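Local coordinates for protein auracyanin-B-2 (Chloroflexus aurantiacus, PDB 1QHQ) that carries electrons as a blue copper protein of the cupredoxin fold, probably accepting them from the membrane-bound alternative complex III, at residues A[19-24]-A[57-62]; A[70-75]-A[84-89]. All coordinates share one frame; numbering follows the deposited sequence. Where two conformers were deposited one is given.

Interaction 1 (A[19-24]-A[57-62]). With CU (copper (II) ion), chain B.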
ATOM      1  N   VAL A  19       1.948 -12.214   2.075  1.00  8.99           N
ATOM      2  CA  VAL A  19       1.613 -12.116   0.619  1.00  9.89           C
ATOM      3  C   VAL A  19       2.659 -11.214  -0.052  1.00  8.91           C
ATOM      4  O   VAL A  19       3.048 -10.203   0.538  1.00 10.47           O
ATOM      5  CB  VAL A  19       0.210 -11.553   0.422  1.00 10.92           C
ATOM      6  CG1 VAL A  19       0.039 -10.214   1.136  1.00 16.30           C
ATOM      7  CG2 VAL A  19      -0.092 -11.339  -1.074  1.00 12.31           C
ATOM      8  N   GLU A  20       3.084 -11.597  -1.231  1.00  9.46           N
ATOM      9  CA  GLU A  20       4.103 -10.821  -1.967  1.00 11.39           C
ATOM     10  C   GLU A  20       3.414  -9.909  -2.998  1.00 11.05           C
ATOM     11  O   GLU A  20       2.555 -10.384  -3.727  1.00 12.46           O
ATOM     12  CB  GLU A  20       4.951 -11.796  -2.818  1.00 14.70           C
ATOM     13  CG  GLU A  20       6.183 -12.308  -2.139  0.50 21.98           C
ATOM     14  CD  GLU A  20       7.476 -11.678  -2.607  0.50 24.75           C
ATOM     15  OE1 GLU A  20       7.668 -11.435  -3.815  0.50 26.17           O
ATOM     16  OE2 GLU A  20       8.347 -11.444  -1.735  0.50 24.95           O
ATOM     17  N   VAL A  21       3.832  -8.658  -3.028  1.00  9.27           N
ATOM     18  CA  VAL A  21       3.380  -7.784  -4.153  1.00  9.93           C
ATOM     19  C   VAL A  21       4.651  -7.305  -4.853  1.00 10.99           C
ATOM     20  O   VAL A  21       5.628  -7.004  -4.167  1.00 13.59           O
ATOM     21  CB  VAL A  21       2.587  -6.608  -3.615  1.00 10.75           C
ATOM     22  CG1 VAL A  21       2.362  -5.529  -4.680  1.00 15.31           C
ATOM     23  CG2 VAL A  21       1.250  -7.088  -3.064  1.00 14.24           C
ATOM     24  N   ARG A  22       4.591  -7.190  -6.166  1.00 11.54           N
ATOM     25  CA  ARG A  22       5.751  -6.693  -6.914  1.00 12.30           C
ATOM     26  C   ARG A  22       5.260  -5.483  -7.765  1.00 13.81           C
ATOM     27  O   ARG A  22       4.093  -5.436  -8.129  1.00 11.24           O
ATOM     28  CB  ARG A  22       6.366  -7.702  -7.869  1.00 14.13           C
ATOM     29  CG  ARG A  22       6.632  -9.073  -7.340  1.00 25.40           C
ATOM     30  CD  ARG A  22       8.056  -9.403  -7.012  1.00 36.29           C
ATOM     31  NE  ARG A  22       8.174 -10.761  -6.438  1.00 45.84           N
ATOM     32  CZ  ARG A  22       9.013 -11.691  -6.867  1.00 52.01           C
ATOM     33  NH1 ARG A  22       9.843 -11.452  -7.876  1.00 52.04           N
ATOM     34  NH2 ARG A  22       9.045 -12.902  -6.285  1.00 55.15           N
ATOM     35  N   ALA A  23       6.253  -4.698  -8.147  1.00 15.13           N
ATOM     36  CA  ALA A  23       5.959  -3.596  -9.097  1.00 17.35           C
ATOM     37  C   ALA A  23       6.014  -4.136 -10.508  1.00 15.96           C
ATOM     38  O   ALA A  23       6.683  -5.149 -10.782  1.00 14.73           O
ATOM     39  CB  ALA A  23       7.006  -2.502  -8.889  1.00 13.91           C
ATOM     40  N   ALA A  24       5.240  -3.522 -11.414  1.00 16.44           N
ATOM     41  CA  ALA A  24       5.502  -3.856 -12.855  1.00 16.05           C
ATOM     42  C   ALA A  24       6.920  -3.322 -13.152  1.00 14.99           C
ATOM     43  O   ALA A  24       7.299  -2.293 -12.596  1.00 17.34           O
ATOM     44  CB  ALA A  24       4.492  -3.127 -13.717  1.00 18.04           C
ATOM     45  N   HIS A  57       8.241   3.478  -5.329  1.00 15.37           N
ATOM     46  CA  HIS A  57       6.873   3.001  -5.188  1.00 12.52           C
ATOM     47  C   HIS A  57       6.617   2.546  -3.729  1.00 14.81           C
ATOM     48  O   HIS A  57       7.519   2.141  -3.026  1.00 11.99           O
ATOM     49  CB  HIS A  57       6.632   1.746  -6.013  1.00  8.65           C
ATOM     50  CG  HIS A  57       6.664   1.831  -7.503  1.00 11.31           C
ATOM     51  ND1 HIS A  57       5.806   2.659  -8.209  1.00 14.90           N
ATOM     52  CD2 HIS A  57       7.308   1.081  -8.409  1.00 12.90           C
ATOM     53  CE1 HIS A  57       5.984   2.450  -9.498  1.00 10.43           C
ATOM     54  NE2 HIS A  57       6.899   1.505  -9.665  1.00 11.99           N
ATOM     55  N   ASN A  58       5.325   2.657  -3.377  1.00 12.19           N
ATOM     56  CA  ASN A  58       4.938   2.097  -2.054  1.00 11.08           C
ATOM     57  C   ASN A  58       3.624   1.338  -2.306  1.00 10.02           C
ATOM     58  O   ASN A  58       3.137   1.210  -3.384  1.00  9.29           O
ATOM     59  CB  ASN A  58       4.829   3.085  -0.965  1.00 10.58           C
ATOM     60  CG  ASN A  58       3.697   4.069  -1.036  1.00  8.66           C
ATOM     61  OD1 ASN A  58       3.038   4.112  -2.090  1.00 11.58           O
ATOM     62  ND2 ASN A  58       3.452   4.843   0.004  1.00 13.21           N
ATOM     63  N   TRP A  59       3.176   0.666  -1.230  1.00  8.85           N
ATOM     64  CA  TRP A  59       1.884  -0.048  -1.244  1.00 10.38           C
ATOM     65  C   TRP A  59       1.062   0.505  -0.088  1.00  8.90           C
ATOM     66  O   TRP A  59       1.533   0.509   1.086  1.00  8.73           O
ATOM     67  CB  TRP A  59       2.094  -1.534  -1.111  1.00  9.62           C
ATOM     68  CG  TRP A  59       0.827  -2.361  -1.124  1.00  8.74           C
ATOM     69  CD1 TRP A  59       0.263  -2.902  -2.235  1.00  8.89           C
ATOM     70  CD2 TRP A  59       0.019  -2.749  -0.011  1.00  9.88           C
ATOM     71  NE1 TRP A  59      -0.881  -3.631  -1.876  1.00 11.07           N
ATOM     72  CE2 TRP A  59      -1.036  -3.492  -0.519  1.00  8.70           C
ATOM     73  CE3 TRP A  59       0.111  -2.500   1.366  1.00  8.70           C
ATOM     74  CZ2 TRP A  59      -2.003  -4.093   0.319  1.00  8.92           C
ATOM     75  CZ3 TRP A  59      -0.876  -3.058   2.205  1.00 11.37           C
ATOM     76  CH2 TRP A  59      -1.918  -3.804   1.664  1.00  9.24           C
ATOM     77  N   VAL A  60      -0.116   1.007  -0.400  1.00  8.52           N
ATOM     78  CA  VAL A  60      -0.974   1.677   0.566  1.00 10.35           C
ATOM     79  C   VAL A  60      -2.404   1.136   0.486  1.00 10.30           C
ATOM     80  O   VAL A  60      -3.050   1.235  -0.520  1.00  9.64           O
ATOM     81  CB  VAL A  60      -1.065   3.207   0.360  1.00 10.22           C
ATOM     82  CG1 VAL A  60      -1.903   3.853   1.473  1.00 12.24           C
ATOM     83  CG2 VAL A  60       0.340   3.802   0.378  1.00  9.77           C
ATOM     84  N   LEU A  61      -2.846   0.524   1.612  1.00  9.99           N
ATOM     85  CA  LEU A  61      -4.242   0.005   1.627  1.00  9.90           C
ATOM     86  C   LEU A  61      -5.155   1.041   2.260  1.00 10.41           C
ATOM     87  O   LEU A  61      -4.872   1.519   3.345  1.00 10.29           O
ATOM     88  CB  LEU A  61      -4.228  -1.284   2.489  1.00  9.25           C
ATOM     89  CG  LEU A  61      -5.665  -1.865   2.658  1.00  8.05           C
ATOM     90  CD1 LEU A  61      -6.153  -2.344   1.292  1.00  8.69           C
ATOM     91  CD2 LEU A  61      -5.635  -3.041   3.626  1.00 10.59           C
ATOM     92  N   VAL A  62      -6.221   1.414   1.552  1.00 10.28           N
ATOM     93  CA  VAL A  62      -7.115   2.437   2.066  1.00 11.02           C
ATOM     94  C   VAL A  62      -8.477   1.838   2.435  1.00 12.27           C
ATOM     95  O   VAL A  62      -8.866   0.818   1.911  1.00 11.71           O
ATOM     96  CB  VAL A  62      -7.280   3.630   1.134  1.00 15.85           C
ATOM     97  CG1 VAL A  62      -5.898   4.147   0.688  1.00 16.40           C
ATOM     98  CG2 VAL A  62      -8.147   3.317  -0.045  1.00 15.34           C
TER
HETATM   99 CU    CU B 141       4.398   3.920  -7.500  1.00 13.92          CU
HETATM  100  O   HOH W   1       7.556   0.263 -12.105  1.00 14.76           O
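The imidazole of His-57 meets the methyl of Ala-23, Ala-23 CB to His-57 CD2 at 3.6 Å, at a slant to the ring plane, while a water lies in that plane at the NE2 edge. The water accepts from His-57 NE2 at 2.8 Å and donates to Ala-24 O at 2.6 Å, joining the two segments where no direct hydrogen bond does so. His-57 ND1 binds copper at 2.0 Å, sharing the metal with Cys-122, His-127 and Met-132 in the type 1 blue copper site. Farther along, Trp-59 CD1 receives Val-21 CG1 at 4.2 Å, again obliquely, the two side chains crossing at about a right angle. One face of the Trp-59 indole has Leu-61 N 4.1 Å above its plane, offset toward the rim. With CG anti to the backbone N (chi1 -180°), Trp-59 carries its indole toward strand 17-22; Phe-30 meets this ring edge-to-face. The contact thus links residues 21-24, in and after a strand of one sandwich sheet, to the segment entering strand 60-62 of the other through buried side chains. With one His-57 nitrogen on copper and the other on a water held by Ala-24 O, the ring's rotation is probably set from both sides.

Interaction 2 (A[70-75]-A[84-89])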
ATOM      1  N   ALA A  70      -8.287   8.914  -3.141  1.00 18.45           N
ATOM      2  CA  ALA A  70      -7.849  10.250  -3.562  1.00 17.74           C
ATOM      3  C   ALA A  70      -7.493  11.093  -2.368  1.00 17.69           C
ATOM      4  O   ALA A  70      -6.465  11.783  -2.380  1.00 18.01           O
ATOM      5  CB  ALA A  70      -8.955  10.903  -4.386  1.00 17.64           C
ATOM      6  N   ALA A  71      -8.254  10.974  -1.279  1.00 17.64           N
ATOM      7  CA  ALA A  71      -7.983  11.680  -0.053  1.00 16.94           C
ATOM      8  C   ALA A  71      -6.643  11.257   0.560  1.00 19.82           C
ATOM      9  O   ALA A  71      -5.827  12.107   0.891  1.00 18.98           O
ATOM     10  CB  ALA A  71      -9.087  11.547   0.981  1.00 20.09           C
ATOM     11  N   VAL A  72      -6.437   9.938   0.679  1.00 18.48           N
ATOM     12  CA  VAL A  72      -5.163   9.449   1.207  1.00 18.44           C
ATOM     13  C   VAL A  72      -4.021   9.854   0.263  1.00 15.12           C
ATOM     14  O   VAL A  72      -2.984  10.310   0.745  1.00 17.81           O
ATOM     15  CB  VAL A  72      -5.134   7.940   1.446  1.00 17.89           C
ATOM     16  CG1 VAL A  72      -3.769   7.469   1.919  1.00 17.64           C
ATOM     17  CG2 VAL A  72      -6.227   7.519   2.433  1.00 19.18           C
ATOM     18  N   ASN A  73      -4.229   9.740  -1.026  1.00 16.43           N
ATOM     19  CA  ASN A  73      -3.208  10.113  -2.006  1.00 17.25           C
ATOM     20  C   ASN A  73      -2.846  11.582  -1.906  1.00 19.95           C
ATOM     21  O   ASN A  73      -1.674  11.965  -1.999  1.00 19.73           O
ATOM     22  CB  ASN A  73      -3.619   9.725  -3.413  1.00 16.03           C
ATOM     23  CG  ASN A  73      -2.480   9.953  -4.402  1.00 20.22           C
ATOM     24  OD1 ASN A  73      -1.461   9.263  -4.326  1.00 19.25           O
ATOM     25  ND2 ASN A  73      -2.675  10.901  -5.307  1.00 21.18           N
ATOM     26  N   THR A  74      -3.862  12.440  -1.767  1.00 20.28           N
ATOM     27  CA  THR A  74      -3.654  13.863  -1.589  1.00 21.78           C
ATOM     28  C   THR A  74      -2.891  14.203  -0.346  1.00 21.74           C
ATOM     29  O   THR A  74      -1.940  15.015  -0.418  1.00 23.89           O
ATOM     30  CB  THR A  74      -4.988  14.643  -1.683  1.00 19.93           C
ATOM     31  OG1 THR A  74      -5.474  14.488  -3.014  1.00 20.80           O
ATOM     32  CG2 THR A  74      -4.788  16.106  -1.368  1.00 23.03           C
ATOM     33  N   ALA A  75      -3.145  13.545   0.779  1.00 22.76           N
ATOM     34  CA  ALA A  75      -2.381  13.792   1.997  1.00 22.44           C
ATOM     35  C   ALA A  75      -0.921  13.378   1.800  1.00 24.23           C
ATOM     36  O   ALA A  75      -0.012  14.105   2.201  1.00 26.30           O
ATOM     37  CB  ALA A  75      -2.984  13.124   3.200  1.00 23.58           C
ATOM     38  N   PHE A  84       6.661  10.931   0.385  1.00 17.81           N
ATOM     39  CA  PHE A  84       5.327  10.811  -0.160  1.00 17.65           C
ATOM     40  C   PHE A  84       4.574   9.588   0.348  1.00 18.99           C
ATOM     41  O   PHE A  84       3.676   9.080  -0.352  1.00 19.38           O
ATOM     42  CB  PHE A  84       5.344  10.883  -1.689  1.00 15.52           C
ATOM     43  CG  PHE A  84       5.990  12.154  -2.230  1.00 16.36           C
ATOM     44  CD1 PHE A  84       5.341  13.363  -2.156  1.00 16.89           C
ATOM     45  CD2 PHE A  84       7.255  12.092  -2.788  1.00 19.85           C
ATOM     46  CE1 PHE A  84       5.939  14.523  -2.641  1.00 20.33           C
ATOM     47  CE2 PHE A  84       7.861  13.241  -3.277  1.00 21.83           C
ATOM     48  CZ  PHE A  84       7.183  14.442  -3.233  1.00 20.15           C
ATOM     49  N   VAL A  85       4.924   9.102   1.533  1.00 21.11           N
ATOM     50  CA  VAL A  85       4.061   8.085   2.183  1.00 19.21           C
ATOM     51  C   VAL A  85       2.931   8.887   2.840  1.00 20.40           C
ATOM     52  O   VAL A  85       3.087  10.093   3.072  1.00 20.38           O
ATOM     53  CB  VAL A  85       4.796   7.313   3.290  1.00 16.73           C
ATOM     54  CG1 VAL A  85       5.880   6.417   2.695  1.00 17.98           C
ATOM     55  CG2 VAL A  85       5.387   8.264   4.326  1.00 19.08           C
ATOM     56  N   PRO A  86       1.814   8.261   3.123  1.00 18.35           N
ATOM     57  CA  PRO A  86       0.784   8.922   3.935  1.00 18.19           C
ATOM     58  C   PRO A  86       1.399   9.342   5.251  1.00 18.11           C
ATOM     59  O   PRO A  86       2.212   8.614   5.833  1.00 19.08           O
ATOM     60  CB  PRO A  86      -0.238   7.789   4.169  1.00 18.05           C
ATOM     61  CG  PRO A  86      -0.021   6.853   3.036  1.00 18.20           C
ATOM     62  CD  PRO A  86       1.491   6.859   2.801  1.00 18.09           C
ATOM     63  N   PRO A  87       1.090  10.535   5.741  1.00 21.38           N
ATOM     64  CA  PRO A  87       1.478  10.962   7.062  1.00 22.22           C
ATOM     65  C   PRO A  87       0.882  10.023   8.108  1.00 24.64           C
ATOM     66  O   PRO A  87      -0.172   9.416   7.870  1.00 22.49           O
ATOM     67  CB  PRO A  87       0.842  12.352   7.196  1.00 23.42           C
ATOM     68  CG  PRO A  87       0.775  12.837   5.774  1.00 22.27           C
ATOM     69  CD  PRO A  87       0.367  11.596   4.986  1.00 22.67           C
ATOM     70  N   PRO A  88       1.548   9.899   9.233  1.00 25.94           N
ATOM     71  CA  PRO A  88       1.040   9.057  10.319  1.00 28.14           C
ATOM     72  C   PRO A  88      -0.352   9.559  10.690  1.00 30.31           C
ATOM     73  O   PRO A  88      -0.638  10.751  10.517  1.00 32.36           O
ATOM     74  CB  PRO A  88       2.023   9.262  11.443  1.00 28.30           C
ATOM     75  CG  PRO A  88       3.165  10.013  10.914  1.00 27.95           C
ATOM     76  CD  PRO A  88       2.800  10.580   9.581  1.00 27.27           C
ATOM     77  N   ASP A  89      -1.286   8.659  10.963  1.00 32.03           N
ATOM     78  CA  ASP A  89      -2.629   9.048  11.356  1.00 31.82           C
ATOM     79  C   ASP A  89      -3.492   9.556  10.223  1.00 30.43           C
ATOM     80  O   ASP A  89      -4.597  10.086  10.497  1.00 30.80           O
ATOM     81  CB  ASP A  89      -2.591  10.096  12.485  1.00 37.88           C
ATOM     82  CG  ASP A  89      -1.923   9.563  13.743  1.00 42.11           C
ATOM     83  OD1 ASP A  89      -2.036   8.355  14.017  1.00 43.67           O
ATOM     84  OD2 ASP A  89      -1.199  10.359  14.388  1.00 45.58           O
TER
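Ala-70 O, on the same helix as Val-72 and Ala-75, which meet Pro-86 and Pro-87, accepts two hydrogen bonds from Thr-74. Thr-74 N reaches Ala-70 O at 2.8 Å as the helical bond, and Thr-74 OG1 reaches Ala-70 O at 2.9 Å; they arrive on opposite faces of the carbonyl plane, and the hydroxyl sits 38° out of that plane. This tie stays within helix 66-77, whose other flank takes up the proline segment. There Val-72 CG1, held anti to the backbone N (chi1 177°), touches Pro-86 CG at 4.0 Å, with Pro-86 CB at 4.2 Å. One turn on, Pro-87 CD lies beside Ala-75, 3.8 Å from Ala-75 O and 4.1 Å from Ala-75 CB. Residues 86-88 are consecutive prolines with the backbone angles of a polyproline II segment, extended and stiff, and they lead toward strand 93-96. Trp-96 of that strand also packs on Pro-86. Because a proline nitrogen inside a chain carries no hydrogen, Pro-86 and Pro-87 can offer the helix no backbone N-H. The contact therefore rests on van der Waals packing of methyl and ring carbons, and the approach of Pro-87 CD to the Ala-75 carbonyl is at most a weak polar addition.

Overall arrangement
Interaction 1 comes first along the chain and closes before interaction 2 opens; their centres are 15 Å apart. Strand 60-62, at the end of interaction 1, is followed by helix 66-77 of interaction 2, and the two contacts touch directly: Val-62 CG1 lies 3.8 Å from Val-72 CG2, and Val-60 CG1 3.9 Å from Pro-86 CG. Residues 19-22 belong to strand 17-22 of the three-stranded sheet, whereas strand 60-62 belongs to the five-stranded one, so interaction 1 spans the sandwich. It packs a ligand of the electron-transferring copper into the protein interior, while interaction 2 closes helix and proline loop over strand 60-62 without contributing a ligand.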